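Local coordinates for pyruvate formate-lyase 2 (Archaeoglobus fulgidus, PDB 2F3O), which is of unestablished function but belongs to the glycyl radical enzymes, a family to which lyase activity is generally assigned, at residues Val491-Tyr503 / Glu613-Phe625. Sequence-based numbering, arbitrary orientation.
Sequences VKLVVRGSNVLSY and EVNRHRNFRGGKF
Val495 CG1 sits over the centre of the Phe625 ring, 3.8 Å from its centroid and 10° off the normal, a CH-pi contact, while the amide of Asn499 lies at that ring's edge. Farther along the helix, CA of Tyr503 covers one face of Phe620 in a second CH-pi contact (3.8 Å to the ring centroid). The two rings of this pair meet obliquely, CD1 of Tyr503 lying 3.7 Å from CZ of Phe620. Because Phe620 holds CG anti to its backbone N (chi1 168°), its ring reaches the helix backbone at Ser502 and Tyr503. Val495 also turns its other methyl, CG2, to the His617 ring. In the glycyl radical enzyme fold, helix 477-508 here packs on the loop joining helix 597-615 to strand 624-628, an outer strand of a mixed sheet; a type I turn, Asn619 to Gly622, bends that loop. Asn499 ties helix to loop with both ends of its amide: ND2 donates to Arg618 O (3.2 Å), in the carbonyl plane on a lone pair, and OD1 accepts from Phe620 N (3.2 Å), which stands above the amide carbonyl plane. ND2 also bonds to Gly186 of the second subunit. Arg618 O and Phe620 N would probably lose these mates, and the subunit interface a bond, were an alanine here. At the turn, water 1 donates to Ser502 OG (3.0 Å) and accepts from Arg621 N (3.2 Å).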
ATOM      1  N   VAL A 491     -27.657 -14.718  -3.587  1.00 44.97           N
ATOM      2  CA  VAL A 491     -26.550 -14.347  -2.701  1.00 44.77           C
ATOM      3  C   VAL A 491     -25.944 -13.031  -3.171  1.00 44.99           C
ATOM      4  O   VAL A 491     -25.798 -12.106  -2.376  1.00 45.20           O
ATOM      5  CB  VAL A 491     -25.464 -15.442  -2.612  1.00 44.58           C
ATOM      6  CG1 VAL A 491     -24.211 -14.892  -1.996  1.00 44.35           C
ATOM      7  CG2 VAL A 491     -25.949 -16.611  -1.784  1.00 43.76           C
ATOM      8  N   LYS A 492     -25.675 -12.937  -4.474  1.00 44.98           N
ATOM      9  CA  LYS A 492     -25.154 -11.722  -5.088  1.00 45.04           C
ATOM     10  C   LYS A 492     -26.017 -10.502  -4.814  1.00 44.76           C
ATOM     11  O   LYS A 492     -25.488  -9.414  -4.550  1.00 45.30           O
ATOM     12  CB  LYS A 492     -24.964 -11.902  -6.589  1.00 45.11           C
ATOM     13  CG  LYS A 492     -23.726 -12.724  -6.950  1.00 45.79           C
ATOM     14  CD  LYS A 492     -23.470 -12.752  -8.452  1.00 46.02           C
ATOM     15  CE  LYS A 492     -22.418 -13.801  -8.775  1.00 48.94           C
ATOM     16  NZ  LYS A 492     -22.538 -14.338 -10.163  1.00 50.11           N
ATOM     17  N   LEU A 493     -27.335 -10.690  -4.844  1.00 44.12           N
ATOM     18  CA  LEU A 493     -28.267  -9.623  -4.495  1.00 43.38           C
ATOM     19  C   LEU A 493     -28.056  -9.180  -3.064  1.00 42.94           C
ATOM     20  O   LEU A 493     -28.038  -7.993  -2.800  1.00 43.03           O
ATOM     21  CB  LEU A 493     -29.725 -10.044  -4.706  1.00 43.57           C
ATOM     22  CG  LEU A 493     -30.498  -9.628  -5.969  1.00 43.76           C
ATOM     23  CD1 LEU A 493     -29.614  -9.350  -7.187  1.00 43.80           C
ATOM     24  CD2 LEU A 493     -31.513 -10.702  -6.292  1.00 43.55           C
ATOM     25  N   VAL A 494     -27.864 -10.106  -2.132  1.00 42.46           N
ATOM     26  CA  VAL A 494     -27.692  -9.629  -0.764  1.00 41.93           C
ATOM     27  C   VAL A 494     -26.287  -9.131  -0.496  1.00 41.59           C
ATOM     28  O   VAL A 494     -26.125  -8.224   0.312  1.00 41.66           O
ATOM     29  CB  VAL A 494     -28.250 -10.566   0.375  1.00 41.78           C
ATOM     30  CG1 VAL A 494     -29.221 -11.521  -0.163  1.00 41.74           C
ATOM     31  CG2 VAL A 494     -27.171 -11.294   1.101  1.00 42.07           C
ATOM     32  N   VAL A 495     -25.283  -9.650  -1.202  1.00 41.11           N
ATOM     33  CA  VAL A 495     -23.963  -9.097  -0.979  1.00 40.92           C
ATOM     34  C   VAL A 495     -23.869  -7.687  -1.518  1.00 40.63           C
ATOM     35  O   VAL A 495     -23.301  -6.843  -0.853  1.00 41.07           O
ATOM     36  CB  VAL A 495     -22.776  -9.984  -1.409  1.00 40.91           C
ATOM     37  CG1 VAL A 495     -22.945 -11.405  -0.884  1.00 41.24           C
ATOM     38  CG2 VAL A 495     -22.556  -9.950  -2.894  1.00 41.97           C
ATOM     39  N   ARG A 496     -24.489  -7.407  -2.660  1.00 40.25           N
ATOM     40  CA  ARG A 496     -24.565  -6.034  -3.136  1.00 39.91           C
ATOM     41  C   ARG A 496     -25.318  -5.158  -2.138  1.00 39.55           C
ATOM     42  O   ARG A 496     -24.863  -4.067  -1.801  1.00 39.83           O
ATOM     43  CB  ARG A 496     -25.217  -5.944  -4.515  1.00 39.91           C
ATOM     44  CG  ARG A 496     -25.317  -4.508  -4.999  1.00 40.86           C
ATOM     45  CD  ARG A 496     -25.521  -4.390  -6.505  1.00 44.12           C
ATOM     46  NE  ARG A 496     -26.904  -4.067  -6.832  1.00 44.37           N
ATOM     47  CZ  ARG A 496     -27.775  -4.964  -7.276  1.00 44.41           C
ATOM     48  NH1 ARG A 496     -29.015  -4.597  -7.523  1.00 42.53           N
ATOM     49  NH2 ARG A 496     -27.401  -6.230  -7.460  1.00 44.63           N
ATOM     50  N   GLY A 497     -26.445  -5.657  -1.640  1.00 38.83           N
ATOM     51  CA  GLY A 497     -27.279  -4.885  -0.744  1.00 38.32           C
ATOM     52  C   GLY A 497     -26.604  -4.582   0.581  1.00 37.94           C
ATOM     53  O   GLY A 497     -26.638  -3.448   1.049  1.00 38.28           O
ATOM     54  N   SER A 498     -25.952  -5.578   1.163  1.00 36.86           N
ATOM     55  CA  SER A 498     -25.381  -5.417   2.473  1.00 36.34           C
ATOM     56  C   SER A 498     -24.186  -4.494   2.416  1.00 36.23           C
ATOM     57  O   SER A 498     -23.917  -3.767   3.360  1.00 36.21           O
ATOM     58  CB  SER A 498     -24.962  -6.766   3.024  1.00 36.48           C
ATOM     59  OG  SER A 498     -24.112  -6.631   4.145  1.00 37.83           O
ATOM     60  N   ASN A 499     -23.478  -4.525   1.297  1.00 36.13           N
ATOM     61  CA  ASN A 499     -22.327  -3.669   1.102  1.00 35.98           C
ATOM     62  C   ASN A 499     -22.716  -2.218   0.965  1.00 36.30           C
ATOM     63  O   ASN A 499     -22.072  -1.337   1.545  1.00 36.47           O
ATOM     64  CB  ASN A 499     -21.510  -4.139  -0.082  1.00 35.51           C
ATOM     65  CG  ASN A 499     -20.624  -5.312   0.274  1.00 36.55           C
ATOM     66  OD1 ASN A 499     -20.345  -5.534   1.450  1.00 39.99           O
ATOM     67  ND2 ASN A 499     -20.180  -6.068  -0.720  1.00 34.78           N
ATOM     68  N   VAL A 500     -23.801  -1.966   0.248  1.00 36.51           N
ATOM     69  CA  VAL A 500     -24.306  -0.609   0.158  1.00 36.91           C
ATOM     70  C   VAL A 500     -24.696  -0.136   1.548  1.00 37.23           C
ATOM     71  O   VAL A 500     -24.304   0.939   1.969  1.00 37.83           O
ATOM     72  CB  VAL A 500     -25.488  -0.481  -0.826  1.00 37.04           C
ATOM     73  CG1 VAL A 500     -26.108   0.901  -0.750  1.00 35.84           C
ATOM     74  CG2 VAL A 500     -25.025  -0.747  -2.241  1.00 37.12           C
ATOM     75  N   LEU A 501     -25.392  -0.984   2.290  1.00 37.42           N
ATOM     76  CA  LEU A 501     -25.787  -0.664   3.656  1.00 37.14           C
ATOM     77  C   LEU A 501     -24.599  -0.446   4.595  1.00 37.33           C
ATOM     78  O   LEU A 501     -24.702   0.355   5.526  1.00 37.56           O
ATOM     79  CB  LEU A 501     -26.683  -1.773   4.208  1.00 36.79           C
ATOM     80  CG  LEU A 501     -28.206  -1.614   4.194  1.00 36.26           C
ATOM     81  CD1 LEU A 501     -28.600  -0.361   3.512  1.00 34.07           C
ATOM     82  CD2 LEU A 501     -28.917  -2.818   3.565  1.00 35.53           C
ATOM     83  N   SER A 502     -23.486  -1.153   4.360  1.00 37.20           N
ATOM     84  CA  SER A 502     -22.321  -1.056   5.245  1.00 37.15           C
ATOM     85  C   SER A 502     -21.578   0.248   5.021  1.00 37.19           C
ATOM     86  O   SER A 502     -21.034   0.855   5.942  1.00 36.91           O
ATOM     87  CB  SER A 502     -21.380  -2.240   5.073  1.00 36.95           C
ATOM     88  OG  SER A 502     -21.411  -3.047   6.243  1.00 37.38           O
ATOM     89  N   TYR A 503     -21.574   0.670   3.771  1.00 37.31           N
ATOM     90  CA  TYR A 503     -21.098   1.971   3.407  1.00 37.08           C
ATOM     91  C   TYR A 503     -22.037   3.020   4.023  1.00 36.92           C
ATOM     92  O   TYR A 503     -21.581   4.035   4.563  1.00 36.88           O
ATOM     93  CB  TYR A 503     -21.067   2.022   1.898  1.00 37.23           C
ATOM     94  CG  TYR A 503     -20.780   3.353   1.268  1.00 38.39           C
ATOM     95  CD1 TYR A 503     -19.717   4.154   1.689  1.00 38.53           C
ATOM     96  CD2 TYR A 503     -21.539   3.785   0.186  1.00 38.74           C
ATOM     97  CE1 TYR A 503     -19.456   5.360   1.072  1.00 38.64           C
ATOM     98  CE2 TYR A 503     -21.287   4.980  -0.433  1.00 38.71           C
ATOM     99  CZ  TYR A 503     -20.251   5.770   0.001  1.00 39.00           C
ATOM    100  OH  TYR A 503     -20.029   6.970  -0.656  1.00 39.51           O
ATOM    101  N   GLU A 613     -20.730 -20.037  -2.200  1.00 50.72           N
ATOM    102  CA  GLU A 613     -21.138 -18.878  -2.949  1.00 50.21           C
ATOM    103  C   GLU A 613     -21.058 -17.641  -2.093  1.00 49.12           C
ATOM    104  O   GLU A 613     -20.994 -16.542  -2.603  1.00 49.06           O
ATOM    105  CB  GLU A 613     -22.527 -19.047  -3.565  1.00 50.54           C
ATOM    106  CG  GLU A 613     -22.509 -19.844  -4.875  1.00 52.84           C
ATOM    107  CD  GLU A 613     -22.055 -19.030  -6.098  1.00 54.99           C
ATOM    108  OE1 GLU A 613     -21.876 -17.783  -5.998  1.00 55.19           O
ATOM    109  OE2 GLU A 613     -21.917 -19.650  -7.179  1.00 54.84           O
ATOM    110  N   VAL A 614     -21.049 -17.832  -0.785  1.00 48.03           N
ATOM    111  CA  VAL A 614     -21.033 -16.715   0.131  1.00 46.48           C
ATOM    112  C   VAL A 614     -19.603 -16.350   0.470  1.00 45.68           C
ATOM    113  O   VAL A 614     -19.205 -15.197   0.318  1.00 45.50           O
ATOM    114  CB  VAL A 614     -21.842 -17.038   1.401  1.00 46.49           C
ATOM    115  CG1 VAL A 614     -21.492 -16.086   2.530  1.00 46.16           C
ATOM    116  CG2 VAL A 614     -23.309 -16.971   1.094  1.00 45.79           C
ATOM    117  N   ASN A 615     -18.815 -17.345   0.864  1.00 44.77           N
ATOM    118  CA  ASN A 615     -17.501 -17.091   1.442  1.00 44.23           C
ATOM    119  C   ASN A 615     -16.474 -16.449   0.491  1.00 44.40           C
ATOM    120  O   ASN A 615     -15.471 -15.888   0.935  1.00 44.60           O
ATOM    121  CB  ASN A 615     -16.959 -18.359   2.099  1.00 43.84           C
ATOM    122  CG  ASN A 615     -17.871 -18.872   3.195  1.00 42.20           C
ATOM    123  OD1 ASN A 615     -18.633 -18.117   3.770  1.00 41.29           O
ATOM    124  ND2 ASN A 615     -17.813 -20.157   3.465  1.00 41.24           N
ATOM    125  N   ARG A 616     -16.762 -16.490  -0.804  1.00 44.10           N
ATOM    126  CA  ARG A 616     -15.914 -15.875  -1.800  1.00 44.15           C
ATOM    127  C   ARG A 616     -16.094 -14.350  -1.980  1.00 43.68           C
ATOM    128  O   ARG A 616     -15.215 -13.719  -2.561  1.00 43.75           O
ATOM    129  CB  ARG A 616     -16.103 -16.584  -3.138  1.00 44.00           C
ATOM    130  CG  ARG A 616     -17.372 -16.194  -3.914  1.00 44.55           C
ATOM    131  CD  ARG A 616     -17.540 -17.081  -5.134  1.00 46.31           C
ATOM    132  NE  ARG A 616     -18.632 -16.647  -6.005  1.00 52.60           N
ATOM    133  CZ  ARG A 616     -18.481 -15.840  -7.055  1.00 55.10           C
ATOM    134  NH1 ARG A 616     -19.536 -15.495  -7.792  1.00 56.35           N
ATOM    135  NH2 ARG A 616     -17.276 -15.370  -7.369  1.00 56.37           N
ATOM    136  N   HIS A 617     -17.198 -13.749  -1.516  1.00 43.04           N
ATOM    137  CA  HIS A 617     -17.423 -12.305  -1.772  1.00 42.61           C
ATOM    138  C   HIS A 617     -16.833 -11.420  -0.707  1.00 42.28           C
ATOM    139  O   HIS A 617     -16.857 -11.762   0.471  1.00 42.18           O
ATOM    140  CB  HIS A 617     -18.897 -11.958  -1.854  1.00 42.86           C
ATOM    141  CG  HIS A 617     -19.613 -12.641  -2.967  1.00 44.14           C
ATOM    142  ND1 HIS A 617     -19.925 -12.014  -4.154  1.00 45.46           N
ATOM    143  CD2 HIS A 617     -20.074 -13.906  -3.075  1.00 44.80           C
ATOM    144  CE1 HIS A 617     -20.553 -12.866  -4.946  1.00 46.00           C
ATOM    145  NE2 HIS A 617     -20.647 -14.025  -4.317  1.00 46.03           N
ATOM    146  N   ARG A 618     -16.328 -10.258  -1.106  1.00 41.73           N
ATOM    147  CA  ARG A 618     -15.747  -9.362  -0.116  1.00 40.96           C
ATOM    148  C   ARG A 618     -16.681  -8.247   0.280  1.00 40.20           C
ATOM    149  O   ARG A 618     -17.453  -7.746  -0.527  1.00 39.93           O
ATOM    150  CB  ARG A 618     -14.475  -8.708  -0.596  1.00 40.99           C
ATOM    151  CG  ARG A 618     -13.859  -9.251  -1.782  1.00 41.44           C
ATOM    152  CD  ARG A 618     -13.116  -8.118  -2.335  1.00 43.92           C
ATOM    153  NE  ARG A 618     -12.044  -8.574  -3.182  1.00 48.47           N
ATOM    154  CZ  ARG A 618     -10.955  -7.862  -3.447  1.00 51.61           C
ATOM    155  NH1 ARG A 618     -10.782  -6.653  -2.896  1.00 52.79           N
ATOM    156  NH2 ARG A 618     -10.028  -8.372  -4.253  1.00 53.04           N
ATOM    157  N   ASN A 619     -16.571  -7.822   1.528  1.00 39.20           N
ATOM    158  CA  ASN A 619     -17.406  -6.756   1.980  1.00 38.32           C
ATOM    159  C   ASN A 619     -16.698  -5.393   1.933  1.00 37.64           C
ATOM    160  O   ASN A 619     -15.490  -5.295   1.638  1.00 36.83           O
ATOM    161  CB  ASN A 619     -17.955  -7.074   3.369  1.00 38.59           C
ATOM    162  CG  ASN A 619     -16.865  -7.113   4.436  1.00 39.65           C
ATOM    163  OD1 ASN A 619     -15.685  -6.931   4.146  1.00 40.35           O
ATOM    164  ND2 ASN A 619     -17.262  -7.345   5.680  1.00 39.60           N
ATOM    165  N   PHE A 620     -17.483  -4.363   2.243  1.00 36.67           N
ATOM    166  CA  PHE A 620     -17.071  -2.982   2.211  1.00 35.69           C
ATOM    167  C   PHE A 620     -15.989  -2.710   3.222  1.00 34.94           C
ATOM    168  O   PHE A 620     -15.093  -1.904   2.977  1.00 34.56           O
ATOM    169  CB  PHE A 620     -18.273  -2.098   2.516  1.00 36.03           C
ATOM    170  CG  PHE A 620     -17.916  -0.666   2.793  1.00 36.50           C
ATOM    171  CD1 PHE A 620     -17.538   0.173   1.765  1.00 36.66           C
ATOM    172  CD2 PHE A 620     -17.962  -0.161   4.076  1.00 37.27           C
ATOM    173  CE1 PHE A 620     -17.219   1.471   1.999  1.00 36.26           C
ATOM    174  CE2 PHE A 620     -17.630   1.141   4.315  1.00 37.73           C
ATOM    175  CZ  PHE A 620     -17.261   1.959   3.272  1.00 37.34           C
ATOM    176  N   ARG A 621     -16.064  -3.395   4.356  1.00 34.01           N
ATOM    177  CA  ARG A 621     -15.093  -3.176   5.416  1.00 33.52           C
ATOM    178  C   ARG A 621     -13.796  -3.929   5.178  1.00 33.25           C
ATOM    179  O   ARG A 621     -12.967  -4.009   6.071  1.00 34.14           O
ATOM    180  CB  ARG A 621     -15.665  -3.502   6.803  1.00 33.03           C
ATOM    181  CG  ARG A 621     -16.676  -2.496   7.307  1.00 32.80           C
ATOM    182  CD  ARG A 621     -17.300  -2.928   8.622  1.00 33.70           C
ATOM    183  NE  ARG A 621     -18.403  -3.856   8.408  1.00 35.64           N
ATOM    184  CZ  ARG A 621     -18.346  -5.167   8.640  1.00 36.09           C
ATOM    185  NH1 ARG A 621     -17.237  -5.735   9.121  1.00 35.36           N
ATOM    186  NH2 ARG A 621     -19.415  -5.912   8.392  1.00 36.50           N
ATOM    187  N   GLY A 622     -13.614  -4.501   4.000  1.00 32.65           N
ATOM    188  CA  GLY A 622     -12.293  -4.950   3.606  1.00 32.63           C
ATOM    189  C   GLY A 622     -11.927  -6.361   3.971  1.00 33.22           C
ATOM    190  O   GLY A 622     -10.781  -6.759   3.830  1.00 32.99           O
ATOM    191  N   GLY A 623     -12.912  -7.112   4.455  1.00 34.38           N
ATOM    192  CA  GLY A 623     -12.788  -8.548   4.694  1.00 35.08           C
ATOM    193  C   GLY A 623     -13.693  -9.297   3.739  1.00 35.68           C
ATOM    194  O   GLY A 623     -13.904  -8.856   2.616  1.00 36.04           O
ATOM    195  N   LYS A 624     -14.234 -10.423   4.176  1.00 36.43           N
ATOM    196  CA  LYS A 624     -15.050 -11.263   3.310  1.00 37.17           C
ATOM    197  C   LYS A 624     -16.389 -11.554   3.934  1.00 37.16           C
ATOM    198  O   LYS A 624     -16.608 -11.272   5.096  1.00 37.65           O
ATOM    199  CB  LYS A 624     -14.334 -12.573   3.051  1.00 37.75           C
ATOM    200  CG  LYS A 624     -13.276 -12.476   1.981  1.00 40.47           C
ATOM    201  CD  LYS A 624     -12.817 -13.849   1.577  1.00 44.13           C
ATOM    202  CE  LYS A 624     -12.797 -13.926   0.061  1.00 47.74           C
ATOM    203  NZ  LYS A 624     -11.789 -14.916  -0.446  1.00 50.24           N
ATOM    204  N   PHE A 625     -17.302 -12.123   3.167  1.00 37.35           N
ATOM    205  CA  PHE A 625     -18.595 -12.503   3.714  1.00 37.11           C
ATOM    206  C   PHE A 625     -18.453 -13.831   4.421  1.00 37.59           C
ATOM    207  O   PHE A 625     -17.535 -14.591   4.132  1.00 37.63           O
ATOM    208  CB  PHE A 625     -19.645 -12.588   2.612  1.00 37.01           C
ATOM    209  CG  PHE A 625     -20.379 -11.288   2.355  1.00 35.79           C
ATOM    210  CD1 PHE A 625     -19.774 -10.258   1.671  1.00 34.80           C
ATOM    211  CD2 PHE A 625     -21.685 -11.118   2.780  1.00 34.79           C
ATOM    212  CE1 PHE A 625     -20.454  -9.077   1.437  1.00 35.55           C
ATOM    213  CE2 PHE A 625     -22.367  -9.946   2.540  1.00 35.00           C
ATOM    214  CZ  PHE A 625     -21.750  -8.917   1.891  1.00 35.21           C
TER
HETATM  215  O   HOH W   1     -18.897  -4.490   5.508  1.00 23.50           O